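Local coordinates for protein VP1 (Polyomavirus HPyV7, PDB 4PCH) that forms the pentameric building blocks of the viral T=7 icosahedral capsid, whose outer surface attaches the virus to host-cell receptors, at the interface of chains A and B. Residues are numbered along the deposited sequence; one frame, centred on the assembly and turned at random. Chains: chain A/B, VP1.

The interface of chains A and B. Residues chain A 29, 40-43, 258; chain B 133, 135, 153-154.
Loop meets loop where A:Ser42 and A:Tyr258 of one VP1 jelly roll touch B:Asp153 and B:Ile133 of another: the loop of A:Phe40 to A:Arg43, A:Pro29 just after strand 20-27 and the turn between strands 253-256 and 259-270 face the segment following strand 129-132 and the B:Asp153-B:Val154 loop. Polyomavirus coat proteins assemble as ring-shaped pentamers, and this patch, part of a subunit boundary in the VP1 pentamer, illustrates how one residue can join such loops through both its backbone and its side chain. B:Asp153 is that residue. Its carboxylate oxygen OD2 accepts the amide N of A:Ser42 at 3.0 Å in a nearly straight bond, 168° at the hydrogen, although the donor stands well above the carboxylate plane. Its carbonyl O takes the hydroxyl OG of A:Ser42 at 2.7 Å, again from above the carbonyl plane. With chi1 at 54°, OG of A:Ser42 sits between its own backbone N and carbonyl carbon, turned towards the carbonyl O of B:Asp153 while the backbone N of the same serine meets OD2. The amide of A:Gln41, poorly ordered, adds at most a weak bond to OD2. The other carboxylate oxygen, OD1, is linked by a water to the carbonyl O of A:Phe40, and a second water joins OG of A:Ser42 to the carbonyl O of B:Pro135. Apolar packing flanks this polar centre. The methyl CG2 of B:Ile133 sits over the middle of the A:Tyr258 ring, 3.4 Å from its CZ, the isoleucine and tyrosine side chains lying antiparallel. At the ring's tip the phenol OH lies 3.5 Å from CB of B:Pro135 and shares a water with the carbonyl O of B:Ile133, which may help to hold the ring in place. On the other flank, CG1 of B:Val154 rests 3.5 Å from CG of A:Pro29, methyl against pyrrolidine.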
loop_
_atom_site.group_PDB
_atom_site.type_symbol
_atom_site.label_atom_id
_atom_site.label_comp_id
_atom_site.label_asym_id
_atom_site.label_seq_id
_atom_site.Cartn_x
_atom_site.Cartn_y
_atom_site.Cartn_z
ATOM N N PRO A 29 -11.365 -24.960 -5.518
ATOM C CA PRO A 29 -9.931 -25.218 -5.526
ATOM C C PRO A 29 -9.624 -26.671 -5.910
ATOM O O PRO A 29 -10.372 -27.563 -5.555
ATOM C CB PRO A 29 -9.519 -24.931 -4.102
ATOM C CG PRO A 29 -10.767 -25.136 -3.279
ATOM C CD PRO A 29 -11.852 -24.596 -4.169
ATOM N N PHE A 40 -11.735 -31.678 -5.364
ATOM C CA PHE A 40 -11.857 -30.316 -4.832
ATOM C C PHE A 40 -11.753 -30.228 -3.290
ATOM O O PHE A 40 -12.610 -30.728 -2.566
ATOM C CB PHE A 40 -13.199 -29.697 -5.251
ATOM C CG PHE A 40 -13.496 -29.837 -6.715
ATOM C CD1 PHE A 40 -12.730 -29.166 -7.657
ATOM C CD2 PHE A 40 -14.557 -30.625 -7.151
ATOM C CE1 PHE A 40 -12.998 -29.301 -9.017
ATOM C CE2 PHE A 40 -14.826 -30.766 -8.508
ATOM C CZ PHE A 40 -14.044 -30.103 -9.440
ATOM N N GLN A 41 -10.745 -29.529 -2.815
ATOM C CA GLN A 41 -10.462 -29.365 -1.387
ATOM C C GLN A 41 -9.771 -28.031 -1.260
ATOM O O GLN A 41 -9.057 -27.618 -2.185
ATOM C CB GLN A 41 -9.522 -30.467 -0.883
ATOM C CG GLN A 41 -10.166 -31.834 -0.679
ATOM C CD GLN A 41 -10.143 -32.316 0.768
ATOM O OE1 GLN A 41 -9.423 -33.262 1.102
ATOM N NE2 GLN A 41 -10.929 -31.671 1.633
ATOM N N SER A 42 -9.977 -27.331 -0.148
ATOM C CA SER A 42 -9.352 -26.019 0.020
ATOM C C SER A 42 -8.003 -26.065 0.771
ATOM O O SER A 42 -7.326 -25.045 0.862
ATOM C CB SER A 42 -10.292 -25.020 0.703
ATOM O OG SER A 42 -10.761 -25.562 1.922
ATOM N N ARG A 43 -7.653 -27.225 1.308
ATOM C CA ARG A 43 -6.312 -27.452 1.845
ATOM C C ARG A 43 -5.790 -28.712 1.223
ATOM O O ARG A 43 -6.519 -29.704 1.105
ATOM C CB ARG A 43 -6.356 -27.610 3.363
ATOM C CG ARG A 43 -6.553 -26.313 4.090
ATOM C CD ARG A 43 -6.625 -26.460 5.607
ATOM N NE ARG A 43 -6.810 -25.157 6.256
ATOM C CZ ARG A 43 -6.624 -24.911 7.563
ATOM N NH1 ARG A 43 -6.235 -25.876 8.395
ATOM N NH2 ARG A 43 -6.789 -23.675 8.030
ATOM N N TYR A 258 -11.709 -20.763 -0.764
ATOM C CA TYR A 258 -12.820 -21.698 -0.715
ATOM C C TYR A 258 -13.503 -21.858 -2.067
ATOM O O TYR A 258 -14.243 -22.815 -2.309
ATOM C CB TYR A 258 -13.846 -21.180 0.260
ATOM C CG TYR A 258 -13.428 -21.089 1.726
ATOM C CD1 TYR A 258 -12.380 -21.848 2.250
ATOM C CD2 TYR A 258 -14.132 -20.273 2.606
ATOM C CE1 TYR A 258 -12.059 -21.788 3.591
ATOM C CE2 TYR A 258 -13.826 -20.236 3.956
ATOM C CZ TYR A 258 -12.797 -21.008 4.444
ATOM O OH TYR A 258 -12.511 -20.972 5.797
ATOM N N ILE B 133 -18.675 -22.702 5.806
ATOM C CA ILE B 133 -17.480 -23.429 5.394
ATOM C C ILE B 133 -16.662 -23.752 6.621
ATOM O O ILE B 133 -16.348 -22.860 7.395
ATOM C CB ILE B 133 -16.557 -22.577 4.474
ATOM C CG1 ILE B 133 -17.314 -22.179 3.213
ATOM C CG2 ILE B 133 -15.292 -23.362 4.144
ATOM C CD1 ILE B 133 -17.523 -23.301 2.240
ATOM N N PRO B 135 -13.018 -24.836 7.393
ATOM C CA PRO B 135 -11.748 -24.971 6.670
ATOM C C PRO B 135 -11.074 -26.303 6.899
ATOM O O PRO B 135 -10.230 -26.712 6.085
ATOM C CB PRO B 135 -10.901 -23.801 7.205
ATOM C CG PRO B 135 -11.448 -23.526 8.553
ATOM C CD PRO B 135 -12.945 -23.753 8.389
ATOM N N ASP B 153 -15.580 -27.853 3.070
ATOM C CA ASP B 153 -14.441 -26.919 3.062
ATOM C C ASP B 153 -14.358 -26.106 1.759
ATOM O O ASP B 153 -13.454 -25.291 1.587
ATOM C CB ASP B 153 -13.112 -27.677 3.314
ATOM C CG ASP B 153 -12.702 -28.562 2.153
ATOM O OD1 ASP B 153 -13.573 -29.063 1.434
ATOM O OD2 ASP B 153 -11.505 -28.805 1.984
ATOM N N VAL B 154 -15.320 -26.306 0.864
ATOM C CA VAL B 154 -15.364 -25.547 -0.385
ATOM C C VAL B 154 -16.770 -25.018 -0.585
ATOM O O VAL B 154 -17.758 -25.620 -0.125
ATOM C CB VAL B 154 -14.951 -26.372 -1.614
ATOM C CG1 VAL B 154 -13.452 -26.680 -1.548
ATOM C CG2 VAL B 154 -15.752 -27.645 -1.737
HETATM O O HOH W 1 -14.825 -20.531 7.056
HETATM O O HOH W 2 -9.638 -24.539 4.188
HETATM O O HOH W 3 -13.817 -31.024 -0.303
#